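Oxalate biosynthetic component 1 (Burkholderia thailandensis, PDB 5IKY) is a bifunctional enzyme of quorum sensing-dependent oxalate production, combining the activity of a serine hydrolase with an additional lyase activity. Local coordinates at residues Leu22-Ile27 / Pro240-Pro245; Ala46-Gly51 / Ala189-Pro194; Ile60-Gly65 / Asn182-Cys187; Tyr64-Pro69 / His153-Thr158; Leu120-Ser125 / Asn172-Asp177. All blocks are in the same frame, centred on the assembly; numbering follows the deposited sequence.

Interaction 1. Residues Leu22-Ile27 / Pro240-Pro245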
# COMPACT_ATOMS: atom_id res chain seq x y z
N LEU A 22 22.01 -1.06 20.32
CA LEU A 22 23.37 -0.52 20.31
C LEU A 22 23.79 0.02 21.67
O LEU A 22 24.79 0.73 21.78
CB LEU A 22 23.48 0.57 19.24
CG LEU A 22 23.11 0.11 17.83
CD1 LEU A 22 23.35 1.23 16.82
CD2 LEU A 22 23.89 -1.14 17.44
N GLU A 23 23.03 -0.31 22.70
CA GLU A 23 23.41 0.02 24.07
C GLU A 23 24.08 -1.19 24.72
O GLU A 23 23.71 -2.33 24.43
CB GLU A 23 22.19 0.44 24.90
CG GLU A 23 21.73 1.86 24.67
CD GLU A 23 20.63 2.27 25.63
OE1 GLU A 23 20.31 1.48 26.54
OE2 GLU A 23 20.09 3.39 25.48
N PRO A 24 25.06 -0.94 25.59
CA PRO A 24 25.68 -2.03 26.35
C PRO A 24 24.64 -2.82 27.15
O PRO A 24 23.67 -2.24 27.64
CB PRO A 24 26.67 -1.31 27.29
CG PRO A 24 26.46 0.16 27.07
CD PRO A 24 25.80 0.32 25.75
N LYS A 25 24.84 -4.13 27.26
CA LYS A 25 23.87 -4.99 27.92
C LYS A 25 24.44 -5.60 29.20
O LYS A 25 23.79 -6.40 29.87
CB LYS A 25 23.41 -6.10 26.97
CG LYS A 25 22.64 -5.58 25.77
CD LYS A 25 21.31 -4.98 26.20
CE LYS A 25 20.95 -3.77 25.37
NZ LYS A 25 21.03 -4.05 23.91
N PHE A 26 25.66 -5.19 29.54
CA PHE A 26 26.31 -5.67 30.76
C PHE A 26 27.26 -4.62 31.32
O PHE A 26 28.05 -4.04 30.58
CB PHE A 26 27.06 -6.98 30.50
CG PHE A 26 27.81 -7.50 31.70
CD1 PHE A 26 27.13 -8.11 32.74
CD2 PHE A 26 29.18 -7.37 31.79
CE1 PHE A 26 27.81 -8.59 33.85
CE2 PHE A 26 29.87 -7.85 32.90
CZ PHE A 26 29.18 -8.46 33.93
N ILE A 27 27.16 -4.38 32.62
CA ILE A 27 28.09 -3.48 33.30
C ILE A 27 28.80 -4.20 34.43
O ILE A 27 28.18 -4.53 35.44
CB ILE A 27 27.37 -2.24 33.85
CG1 ILE A 27 26.67 -1.48 32.73
CG2 ILE A 27 28.37 -1.34 34.57
CD1 ILE A 27 25.87 -0.30 33.21
N PRO A 240 31.22 4.78 33.57
CA PRO A 240 32.68 4.81 33.40
C PRO A 240 33.20 3.66 32.54
O PRO A 240 32.84 2.51 32.77
CB PRO A 240 33.20 4.69 34.84
CG PRO A 240 32.10 5.24 35.68
CD PRO A 240 30.82 4.85 34.98
N GLY A 241 34.02 3.99 31.54
CA GLY A 241 34.60 2.97 30.68
C GLY A 241 33.75 2.56 29.50
O GLY A 241 34.16 1.73 28.69
N LEU A 242 32.55 3.14 29.39
CA LEU A 242 31.65 2.84 28.28
C LEU A 242 31.39 4.08 27.43
O LEU A 242 31.03 5.13 27.95
CB LEU A 242 30.33 2.27 28.80
CG LEU A 242 30.42 0.88 29.44
CD1 LEU A 242 29.07 0.47 30.02
CD2 LEU A 242 30.90 -0.14 28.42
N ASN A 243 31.59 3.95 26.12
CA ASN A 243 31.44 5.09 25.22
C ASN A 243 30.00 5.30 24.76
O ASN A 243 29.73 6.18 23.94
CB ASN A 243 32.37 4.95 24.01
CG ASN A 243 32.08 3.71 23.18
OD1 ASN A 243 30.97 3.19 23.16
ND2 ASN A 243 33.10 3.24 22.47
N THR A 244 29.09 4.49 25.28
CA THR A 244 27.67 4.64 24.97
C THR A 244 26.85 4.66 26.25
O THR A 244 26.91 3.72 27.05
CB THR A 244 27.16 3.52 24.05
OG1 THR A 244 27.88 3.54 22.82
CG2 THR A 244 25.68 3.70 23.76
N PRO A 245 26.08 5.74 26.46
CA PRO A 245 25.28 5.88 27.68
C PRO A 245 24.07 4.96 27.70
O PRO A 245 23.63 4.50 26.65
CB PRO A 245 24.85 7.35 27.64
CG PRO A 245 24.79 7.67 26.18
CD PRO A 245 25.92 6.89 25.56
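Pro24 lies against Leu242 and Thr244, its CG 3.6 Å from Thr244 O and 4.0 Å from Leu242 CD1. The proline ring and the leucine side chain pass each other heading opposite ways. The same leucine methyl is shared with the start of the strand, since Ile27 CG1 approaches Leu242 CD1 to 4.1 Å. In Thr244, OG1 is anti to the carbonyl carbon (chi1 -60°), which puts CG2 anti to the backbone N, 3.7 Å from Leu22 O and near Pro24 CD. Thr244 OG1 donates to Asn243 OD1 at 3.1 Å. Glu23 CG packs 3.8 Å from Pro245 O. Packing carries the contact; the hydroxyl of Thr244 bonds within its own loop and the carboxylate of Glu23 beyond the two segments, to Gly247 N. Further out, Tyr66 OH bonds to Leu22 O, and Asn243 is held through ND2 to Gly65 O and through OD1 to Arg155 NH2. Backbone bonds of Lys25 to Gln193 and of Ile27 to His191 hold segment 22-27 in its sheet. This is structural packing of the loop between strands 235-237 and 246-248 against the chain entering 26-28, an outer strand of a three-stranded antiparallel sheet.

Interaction 2. Residues Ala46-Gly51 / Ala189-Pro194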
# COMPACT_ATOMS: atom_id res chain seq x y z
N ALA A 46 18.92 3.53 39.51
CA ALA A 46 18.32 3.96 38.25
C ALA A 46 18.36 2.82 37.25
O ALA A 46 17.41 2.62 36.49
CB ALA A 46 19.04 5.18 37.70
N LEU A 47 19.46 2.07 37.25
CA LEU A 47 19.59 0.90 36.39
C LEU A 47 18.57 -0.17 36.75
O LEU A 47 17.87 -0.70 35.88
CB LEU A 47 21.01 0.33 36.47
CG LEU A 47 22.12 1.10 35.75
CD1 LEU A 47 23.48 0.54 36.11
CD2 LEU A 47 21.91 1.07 34.25
N GLU A 48 18.47 -0.48 38.04
CA GLU A 48 17.58 -1.53 38.51
C GLU A 48 16.11 -1.17 38.29
O GLU A 48 15.26 -2.05 38.14
CB GLU A 48 17.84 -1.83 39.99
CG GLU A 48 19.23 -2.37 40.26
CD GLU A 48 19.37 -2.97 41.65
OE1 GLU A 48 19.04 -2.29 42.63
OE2 GLU A 48 19.82 -4.14 41.74
N ALA A 49 15.82 0.13 38.26
CA ALA A 49 14.47 0.59 37.98
C ALA A 49 14.13 0.45 36.50
O ALA A 49 12.97 0.49 36.11
CB ALA A 49 14.30 2.04 38.42
N ASN A 50 15.16 0.28 35.68
CA ASN A 50 14.97 0.14 34.24
C ASN A 50 15.29 -1.27 33.74
O ASN A 50 15.71 -1.46 32.60
CB ASN A 50 15.82 1.16 33.49
CG ASN A 50 15.28 2.58 33.62
OD1 ASN A 50 14.56 3.06 32.75
ND2 ASN A 50 15.64 3.25 34.72
N GLY A 51 15.10 -2.26 34.61
CA GLY A 51 15.21 -3.66 34.22
C GLY A 51 16.54 -4.33 34.49
O GLY A 51 16.64 -5.56 34.41
N ALA A 189 31.23 -10.36 38.28
CA ALA A 189 29.92 -9.91 38.73
C ALA A 189 29.62 -8.53 38.15
O ALA A 189 30.53 -7.83 37.71
CB ALA A 189 29.84 -9.89 40.24
N GLY A 190 28.35 -8.15 38.15
CA GLY A 190 27.94 -6.86 37.63
C GLY A 190 26.45 -6.79 37.38
O GLY A 190 25.68 -7.56 37.95
N HIS A 191 26.04 -5.87 36.52
CA HIS A 191 24.62 -5.72 36.19
C HIS A 191 24.33 -6.08 34.74
O HIS A 191 25.19 -5.93 33.86
CB HIS A 191 24.15 -4.30 36.50
CG HIS A 191 23.67 -4.12 37.90
ND1 HIS A 191 24.52 -3.86 38.96
CD2 HIS A 191 22.42 -4.16 38.43
CE1 HIS A 191 23.82 -3.76 40.07
NE2 HIS A 191 22.54 -3.93 39.78
N TRP A 192 23.11 -6.53 34.50
CA TRP A 192 22.72 -7.13 33.24
C TRP A 192 21.35 -6.64 32.81
O TRP A 192 20.47 -6.44 33.66
CB TRP A 192 22.73 -8.65 33.39
CG TRP A 192 22.08 -9.43 32.31
CD1 TRP A 192 22.18 -9.23 30.96
CD2 TRP A 192 21.21 -10.56 32.48
NE1 TRP A 192 21.44 -10.16 30.28
CE2 TRP A 192 20.83 -10.99 31.19
CE3 TRP A 192 20.72 -11.24 33.59
CZ2 TRP A 192 19.98 -12.08 30.99
CZ3 TRP A 192 19.88 -12.32 33.39
CH2 TRP A 192 19.52 -12.73 32.10
N GLN A 193 21.16 -6.42 31.52
CA GLN A 193 19.86 -6.03 30.98
C GLN A 193 19.24 -7.19 30.20
O GLN A 193 19.57 -7.40 29.03
CB GLN A 193 19.99 -4.78 30.10
CG GLN A 193 18.73 -4.41 29.31
CD GLN A 193 17.53 -4.14 30.19
OE1 GLN A 193 16.78 -5.05 30.54
NE2 GLN A 193 17.33 -2.87 30.55
N PRO A 194 18.34 -7.95 30.84
CA PRO A 194 17.66 -9.09 30.23
C PRO A 194 16.70 -8.68 29.12
O PRO A 194 16.42 -9.47 28.22
CB PRO A 194 16.89 -9.72 31.40
CG PRO A 194 17.49 -9.12 32.64
CD PRO A 194 17.94 -7.75 32.25
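Gly51 and Gln193 bring the two backbones nearest, with CA atoms 6.1 Å apart, where the chain leaving helix 37-49 passes the end of strand 190-192. Gln193 makes the firmer polar link: Gln193 NE2 donates to Asn50 O at 3.0 Å with an N-H...O angle of 150°. The donor lies in the carbonyl plane of Asn50, and the acceptor stays close to the plane of the glutamine amide. Gln193 CG is anti to the backbone N (chi1 171°), and the bend at chi2 then turns CD, and with it the amide, toward Asn50 O. The other end of the amide is also used, OE1 accepting from Gly195 N, so both bonds together fix the rotation of the group. Beside it, Pro194 CD packs 3.3 Å from Gly51 O. Pro194 CG also sits over the centre of the Trp192 ring, 3.8 Å above its plane.

Glu48 and His191 form a second link, a weak hydrogen bond. His191 NE2 donates to Glu48 OE2 at 3.4 Å, long but nearly straight at 170°, with OE2 at the ring edge in its plane and the two side chains crossing at about a right angle. Asn50 folds back on the helix, its ND2 donating to Ala46 O at 2.6 Å, while OD1 accepts from Gly249 N. Leu47, on the same helix end, packs on Leu237 of strand 235-237 and Ile246 of strand 246-248. Strand 190-192 itself is the middle of three antiparallel strands, between 26-28 and 53-55, with His191 touching Ala54.

Interaction 3. Residues Ile60-Gly65 / Asn182-Cys187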
# COMPACT_ATOMS: atom_id res chain seq x y z
N ILE A 60 28.93 -14.97 30.12
CA ILE A 60 29.81 -14.74 28.97
C ILE A 60 29.38 -13.51 28.18
O ILE A 60 28.21 -13.14 28.18
CB ILE A 60 29.84 -15.96 28.03
CG1 ILE A 60 28.45 -16.23 27.46
CG2 ILE A 60 30.36 -17.18 28.75
CD1 ILE A 60 28.39 -17.42 26.54
N VAL A 61 30.33 -12.88 27.50
CA VAL A 61 30.04 -11.66 26.74
C VAL A 61 30.77 -11.63 25.40
O VAL A 61 31.87 -12.18 25.25
CB VAL A 61 30.41 -10.39 27.55
CG1 VAL A 61 31.92 -10.19 27.59
CG2 VAL A 61 29.72 -9.16 26.98
N ARG A 62 30.13 -11.02 24.41
CA ARG A 62 30.76 -10.74 23.12
C ARG A 62 30.70 -9.24 22.87
O ARG A 62 29.67 -8.72 22.43
CB ARG A 62 30.06 -11.51 21.99
CG ARG A 62 30.62 -11.23 20.61
CD ARG A 62 31.99 -11.87 20.41
NE ARG A 62 32.49 -11.68 19.05
CZ ARG A 62 33.39 -10.76 18.71
NH1 ARG A 62 33.90 -9.95 19.62
NH2 ARG A 62 33.78 -10.66 17.44
N GLU A 63 31.79 -8.55 23.17
CA GLU A 63 31.81 -7.10 23.08
C GLU A 63 32.90 -6.59 22.14
O GLU A 63 33.96 -7.19 22.01
CB GLU A 63 32.01 -6.48 24.47
CG GLU A 63 33.30 -6.89 25.16
CD GLU A 63 33.58 -6.06 26.40
OE1 GLU A 63 33.08 -4.92 26.48
OE2 GLU A 63 34.29 -6.55 27.30
N TYR A 64 32.61 -5.46 21.50
CA TYR A 64 33.58 -4.77 20.65
C TYR A 64 33.09 -3.37 20.30
O TYR A 64 31.98 -3.20 19.79
CB TYR A 64 33.84 -5.57 19.36
CG TYR A 64 34.88 -4.95 18.46
CD1 TYR A 64 36.24 -5.16 18.69
CD2 TYR A 64 34.52 -4.16 17.37
CE1 TYR A 64 37.20 -4.60 17.87
CE2 TYR A 64 35.47 -3.60 16.55
CZ TYR A 64 36.81 -3.82 16.80
OH TYR A 64 37.76 -3.26 15.98
N GLY A 65 33.92 -2.37 20.60
CA GLY A 65 33.66 -1.00 20.18
C GLY A 65 33.03 -0.10 21.23
O GLY A 65 32.66 1.03 20.92
N ASN A 182 34.85 -18.11 19.19
CA ASN A 182 34.41 -17.02 18.34
C ASN A 182 34.38 -15.66 19.04
O ASN A 182 33.63 -14.77 18.65
CB ASN A 182 33.03 -17.31 17.76
CG ASN A 182 33.09 -18.12 16.48
OD1 ASN A 182 34.16 -18.59 16.07
ND2 ASN A 182 31.94 -18.30 15.83
N GLY A 183 35.19 -15.51 20.08
CA GLY A 183 35.37 -14.21 20.71
C GLY A 183 34.64 -13.96 22.02
O GLY A 183 34.90 -12.96 22.69
N TRP A 184 33.71 -14.85 22.39
CA TRP A 184 33.01 -14.71 23.66
C TRP A 184 33.96 -15.02 24.81
O TRP A 184 34.89 -15.81 24.65
CB TRP A 184 31.80 -15.64 23.73
CG TRP A 184 30.72 -15.36 22.72
CD1 TRP A 184 30.83 -15.47 21.36
CD2 TRP A 184 29.37 -14.98 22.99
NE1 TRP A 184 29.62 -15.16 20.77
CE2 TRP A 184 28.71 -14.86 21.75
CE3 TRP A 184 28.65 -14.73 24.16
CZ2 TRP A 184 27.38 -14.48 21.64
CZ3 TRP A 184 27.32 -14.36 24.05
CH2 TRP A 184 26.70 -14.24 22.81
N ARG A 185 33.73 -14.40 25.97
CA ARG A 185 34.61 -14.62 27.11
C ARG A 185 33.89 -14.43 28.45
O ARG A 185 32.85 -13.77 28.52
CB ARG A 185 35.82 -13.70 27.02
CG ARG A 185 35.52 -12.23 27.23
CD ARG A 185 36.64 -11.37 26.67
NE ARG A 185 37.92 -12.07 26.66
CZ ARG A 185 39.00 -11.65 26.01
NH1 ARG A 185 40.12 -12.35 26.06
NH2 ARG A 185 38.95 -10.54 25.29
N MET A 186 34.46 -15.01 29.50
CA MET A 186 33.86 -14.99 30.84
C MET A 186 33.89 -13.61 31.48
O MET A 186 34.81 -12.82 31.23
CB MET A 186 34.58 -15.99 31.75
CG MET A 186 34.55 -17.43 31.24
SD MET A 186 32.90 -18.16 31.31
CE MET A 186 32.57 -18.07 33.06
N CYS A 187 32.90 -13.33 32.31
CA CYS A 187 32.80 -12.04 32.99
C CYS A 187 32.77 -12.22 34.50
O CYS A 187 32.52 -13.31 35.01
CB CYS A 187 31.54 -11.29 32.55
SG CYS A 187 31.13 -11.46 30.81
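Ile60 and Val61 pair with Met186 and Arg185 as neighbouring antiparallel strands, 60-64 being the middle and 185-186 an outer strand of a three-stranded sheet. Val61 and Arg185 are the hydrogen-bonded pair: Val61 N donates to Arg185 O at 2.9 Å, and Arg185 N to Val61 O at 3.0 Å. Trp184, just before the paired residues, is met by both Arg62 and Ile60. Arg62 runs roughly perpendicular to it and sets CB over the face, 3.7 Å from the centroid of the Trp184 five-membered ring and only 13° off its normal, a CH-pi contact. With CG anti to the backbone N (chi1 178°) and a bend at chi2, the arginine chain carries on past the indole; its guanidinium is inclined 64° to the ring and bonds through NH2 to Pro107 O. At the benzo part, Ile60 CG1 and CD1 both meet Trp184 CE3, with Ile60 CD1 at 3.6 Å. The other branch of Ile60, CG2, meets Met186 SD at 3.7 Å. Leu179 of helix 176-181 backs both Ile60 and Trp184. Val61 points to the sheet face that Arg185 shares, and Val61 CB touches Cys187 SG at 3.5 Å. Next to the bonded pair, the Trp184 CA-H group points at Val61 O, with CA and O 3.2 Å apart.

Interaction 4. Residues Tyr64-Pro69 / His153-Thr158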
# COMPACT_ATOMS: atom_id res chain seq x y z
N TYR A 64 32.61 -5.46 21.50
CA TYR A 64 33.58 -4.77 20.65
C TYR A 64 33.09 -3.37 20.30
O TYR A 64 31.98 -3.20 19.79
CB TYR A 64 33.84 -5.57 19.36
CG TYR A 64 34.88 -4.95 18.46
CD1 TYR A 64 36.24 -5.16 18.69
CD2 TYR A 64 34.52 -4.16 17.37
CE1 TYR A 64 37.20 -4.60 17.87
CE2 TYR A 64 35.47 -3.60 16.55
CZ TYR A 64 36.81 -3.82 16.80
OH TYR A 64 37.76 -3.26 15.98
N GLY A 65 33.92 -2.37 20.60
CA GLY A 65 33.66 -1.00 20.18
C GLY A 65 33.03 -0.10 21.23
O GLY A 65 32.66 1.03 20.92
N TYR A 66 32.94 -0.57 22.47
CA TYR A 66 32.23 0.19 23.50
C TYR A 66 33.13 0.73 24.61
O TYR A 66 32.63 1.21 25.63
CB TYR A 66 31.13 -0.68 24.12
CG TYR A 66 29.90 -0.80 23.25
CD1 TYR A 66 28.91 0.17 23.30
CD2 TYR A 66 29.74 -1.86 22.38
CE1 TYR A 66 27.78 0.07 22.51
CE2 TYR A 66 28.62 -1.97 21.58
CZ TYR A 66 27.64 -0.99 21.65
OH TYR A 66 26.52 -1.09 20.86
N ASP A 67 34.44 0.68 24.40
CA ASP A 67 35.39 1.13 25.41
C ASP A 67 35.55 2.65 25.42
O ASP A 67 35.43 3.31 24.39
CB ASP A 67 36.76 0.48 25.19
CG ASP A 67 36.73 -1.02 25.39
OD1 ASP A 67 36.10 -1.48 26.37
OD2 ASP A 67 37.34 -1.75 24.58
N ALA A 68 35.81 3.19 26.61
CA ALA A 68 36.12 4.61 26.78
C ALA A 68 37.12 4.76 27.92
O ALA A 68 37.07 3.99 28.89
CB ALA A 68 34.86 5.41 27.05
N PRO A 69 38.04 5.73 27.83
CA PRO A 69 39.05 5.86 28.88
C PRO A 69 38.44 6.27 30.21
O PRO A 69 37.45 7.00 30.23
CB PRO A 69 39.98 6.95 28.34
CG PRO A 69 39.12 7.76 27.44
CD PRO A 69 38.16 6.79 26.81
N HIS A 153 25.70 -5.30 12.91
CA HIS A 153 26.22 -3.97 13.21
C HIS A 153 27.74 -3.96 13.45
O HIS A 153 28.34 -5.01 13.66
CB HIS A 153 25.49 -3.38 14.41
CG HIS A 153 24.00 -3.46 14.30
ND1 HIS A 153 23.26 -4.47 14.88
CD2 HIS A 153 23.11 -2.67 13.65
CE1 HIS A 153 21.98 -4.29 14.61
NE2 HIS A 153 21.86 -3.21 13.86
N ASP A 154 28.34 -2.77 13.41
CA ASP A 154 29.80 -2.65 13.52
C ASP A 154 30.27 -2.56 14.97
O ASP A 154 31.47 -2.49 15.24
CB ASP A 154 30.31 -1.44 12.72
CG ASP A 154 29.58 -0.16 13.08
OD1 ASP A 154 28.81 -0.14 14.06
OD2 ASP A 154 29.79 0.85 12.37
N ARG A 155 29.31 -2.55 15.89
CA ARG A 155 29.60 -2.68 17.31
C ARG A 155 28.84 -3.89 17.83
O ARG A 155 27.89 -4.34 17.19
CB ARG A 155 29.17 -1.43 18.08
CG ARG A 155 29.95 -0.16 17.79
CD ARG A 155 29.32 1.01 18.53
NE ARG A 155 30.07 2.25 18.37
CZ ARG A 155 30.35 3.08 19.37
NH1 ARG A 155 31.03 4.19 19.14
NH2 ARG A 155 29.94 2.80 20.60
N ILE A 156 29.26 -4.41 18.97
CA ILE A 156 28.51 -5.48 19.61
C ILE A 156 28.75 -5.48 21.11
O ILE A 156 29.83 -5.11 21.59
CB ILE A 156 28.86 -6.87 19.01
CG1 ILE A 156 27.81 -7.90 19.42
CG2 ILE A 156 30.26 -7.30 19.41
CD1 ILE A 156 27.91 -9.22 18.68
N HIS A 157 27.72 -5.86 21.86
CA HIS A 157 27.79 -5.93 23.31
C HIS A 157 26.71 -6.88 23.80
O HIS A 157 25.71 -6.45 24.38
CB HIS A 157 27.64 -4.55 23.94
CG HIS A 157 28.29 -4.42 25.28
ND1 HIS A 157 27.72 -4.92 26.43
CD2 HIS A 157 29.47 -3.87 25.65
CE1 HIS A 157 28.52 -4.67 27.46
NE2 HIS A 157 29.59 -4.03 27.01
N THR A 158 26.91 -8.17 23.55
CA THR A 158 25.92 -9.19 23.88
C THR A 158 26.38 -10.04 25.06
O THR A 158 27.48 -10.58 25.05
CB THR A 158 25.62 -10.10 22.68
OG1 THR A 158 24.94 -9.34 21.67
CG2 THR A 158 24.76 -11.27 23.09
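Tyr66 inserts its ring between Arg155 and His157, which reach it from opposite sides. Tyr66 CG is anti to the carbonyl carbon (chi1 -78°), which turns the ring back toward strand 156-160. His157 CG is anti to the backbone N (chi1 -154°), and this lets the imidazole edge meet the Tyr66 face in a T-shaped pair; the centroids are 5.2 Å apart and the planes at 82°. On the other side Arg155 lies across the ring at a slant, with Arg155 CB 3.6 Å from Tyr66 CE2 and CD over the face toward the rim. Its chain is extended from CG to NE, and the guanidinium stands almost perpendicular to the phenol, Gly65 O lying over its face. Any cation-pi term is weak, Arg155 CZ being 5.3 Å from the Tyr66 centroid. Ile156 O sits at the ring edge, 3.3 Å from Tyr66 CD2. Beside the ring the strands pair: Tyr64 N donates to Ile156 O at 2.8 Å and Ile156 N to Tyr64 O at 3.1 Å. The pairing ends at the Tyr66 ring; Tyr66 OH and Arg155 NH2 bond onward to Leu22 O and Asn243 OD1, which ties the sheet margin to segments 22-27 and 240-245.

Interaction 5. Residues Leu120-Ser125 / Asn172-Asp177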
# COMPACT_ATOMS: atom_id res chain seq x y z
N LEU A 120 23.20 -24.70 17.34
CA LEU A 120 22.07 -24.62 18.25
C LEU A 120 21.35 -25.96 18.39
O LEU A 120 20.95 -26.35 19.49
CB LEU A 120 21.08 -23.55 17.78
CG LEU A 120 21.55 -22.10 17.88
CD1 LEU A 120 20.58 -21.17 17.17
CD2 LEU A 120 21.72 -21.71 19.34
N GLU A 121 21.20 -26.67 17.28
CA GLU A 121 20.49 -27.95 17.27
C GLU A 121 21.25 -29.03 18.04
O GLU A 121 20.68 -30.07 18.37
CB GLU A 121 20.22 -28.40 15.84
CG GLU A 121 18.90 -27.90 15.27
CD GLU A 121 18.68 -28.33 13.83
OE1 GLU A 121 19.67 -28.45 13.08
OE2 GLU A 121 17.51 -28.55 13.45
N ARG A 122 22.52 -28.78 18.31
CA ARG A 122 23.32 -29.69 19.12
C ARG A 122 22.78 -29.78 20.55
O ARG A 122 22.89 -30.82 21.19
CB ARG A 122 24.79 -29.24 19.15
CG ARG A 122 25.59 -29.64 17.93
CD ARG A 122 27.07 -29.45 18.19
NE ARG A 122 27.90 -30.09 17.17
CZ ARG A 122 29.21 -30.30 17.30
NH1 ARG A 122 29.83 -29.91 18.40
NH2 ARG A 122 29.88 -30.89 16.33
N LEU A 123 22.21 -28.68 21.03
CA LEU A 123 21.63 -28.65 22.36
C LEU A 123 20.42 -29.57 22.44
O LEU A 123 19.59 -29.60 21.53
CB LEU A 123 21.24 -27.22 22.75
CG LEU A 123 22.41 -26.25 22.96
CD1 LEU A 123 21.91 -24.82 23.08
CD2 LEU A 123 23.21 -26.64 24.20
N SER A 124 20.33 -30.33 23.53
CA SER A 124 19.25 -31.29 23.70
C SER A 124 17.94 -30.60 24.07
O SER A 124 16.91 -30.82 23.43
CB SER A 124 19.62 -32.32 24.77
OG SER A 124 20.89 -32.89 24.52
N SER A 125 17.99 -29.77 25.11
CA SER A 125 16.81 -29.07 25.60
C SER A 125 16.29 -28.06 24.59
O SER A 125 16.99 -27.13 24.21
CB SER A 125 17.12 -28.37 26.92
OG SER A 125 16.01 -27.61 27.38
N ASN A 172 25.25 -29.28 26.84
CA ASN A 172 26.30 -29.63 25.91
C ASN A 172 27.51 -28.70 26.07
O ASN A 172 27.52 -27.58 25.55
CB ASN A 172 25.78 -29.58 24.47
CG ASN A 172 26.61 -30.43 23.51
OD1 ASN A 172 27.83 -30.54 23.66
ND2 ASN A 172 25.95 -31.03 22.53
N ALA A 173 28.51 -29.18 26.81
CA ALA A 173 29.71 -28.40 27.08
C ALA A 173 30.53 -28.13 25.80
O ALA A 173 31.50 -27.39 25.83
CB ALA A 173 30.57 -29.09 28.13
N ALA A 174 30.13 -28.71 24.67
CA ALA A 174 30.58 -28.23 23.37
C ALA A 174 29.95 -26.86 23.17
O ALA A 174 30.43 -25.90 23.76
CB ALA A 174 30.20 -29.21 22.24
N VAL A 175 28.87 -26.78 22.37
CA VAL A 175 28.12 -25.52 22.08
C VAL A 175 28.64 -24.23 22.73
O VAL A 175 28.83 -23.21 22.04
CB VAL A 175 26.63 -25.66 22.46
CG1 VAL A 175 25.89 -24.35 22.26
CG2 VAL A 175 25.97 -26.79 21.65
N LEU A 176 28.89 -24.29 24.04
CA LEU A 176 29.59 -23.22 24.75
C LEU A 176 31.01 -23.02 24.21
O LEU A 176 31.64 -21.99 24.42
CB LEU A 176 29.64 -23.53 26.25
CG LEU A 176 30.28 -22.51 27.20
CD1 LEU A 176 29.51 -21.21 27.08
CD2 LEU A 176 30.24 -23.02 28.63
N ASP A 177 31.51 -24.03 23.51
CA ASP A 177 32.89 -24.05 23.03
C ASP A 177 33.06 -22.99 21.98
O ASP A 177 34.06 -22.26 21.97
CB ASP A 177 33.26 -25.43 22.45
CG ASP A 177 32.44 -25.82 21.23
OD1 ASP A 177 31.43 -25.14 20.94
OD2 ASP A 177 32.81 -26.78 20.53
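An Asx turn at Asn172, in the break between helices 162-172 and 176-181, meets Arg122 and Leu123 in the link from helix 117-121 to helix 126-138. CG of Asn172 is anti to the backbone N (chi1 -158°), and the amide serves both ways. Asn172 OD1 accepts from Ala174 N at 3.1 Å, closing the turn, while Asn172 ND2 donates across to Arg122 O in a weak bond of 3.3 Å and 153°. The rest of the contact is apolar. Leu123 CD2 lies 3.8 Å from Val175 CG2, the two side chains set nearly square to each other, and 3.9 Å from Asn172 CB. Val175 CG2 also meets Arg122 CB at 3.7 Å. The extended arginine then passes the turn, and Ala174 CB lies at the edge of the Arg122 guanidinium, 3.9 Å from Arg122 NH1. The backbone model around Ala174 O is doubtful. Asp171, one residue before the turn, accepts from the N atoms of Ser124 and Ser125, and Leu123 packs further on Leu128, Val129 and Ile132. Chemically, one amide both shapes its own turn and reaches its neighbour, over a small leucine-valine core; the positive Arg122, near but not touching Asp177, may add a modest long-range attraction.

Interactions 3 and 4 hold the same three-stranded sheet, pairing strand 60-64 with its two neighbours by backbone bonds; they share Tyr64 and Gly65, and Arg62 N bonds to Thr158 O between them. Interactions 1 and 2 meet at a second such sheet, where they join a loop and a helix end to its strands 26-28 and 190-192. Interaction 1 relies on packing, interaction 2 on a glutamine amide bond and a weak histidine-carboxylate bond. Interaction 4 bridges to interaction 1 through Tyr66 and Gly65. Interaction 5 joins the turns between helices and, of the other four, touches only interaction 3, through Leu176 and Ile60. All five are partly buried, each mixing buried with exposed residues.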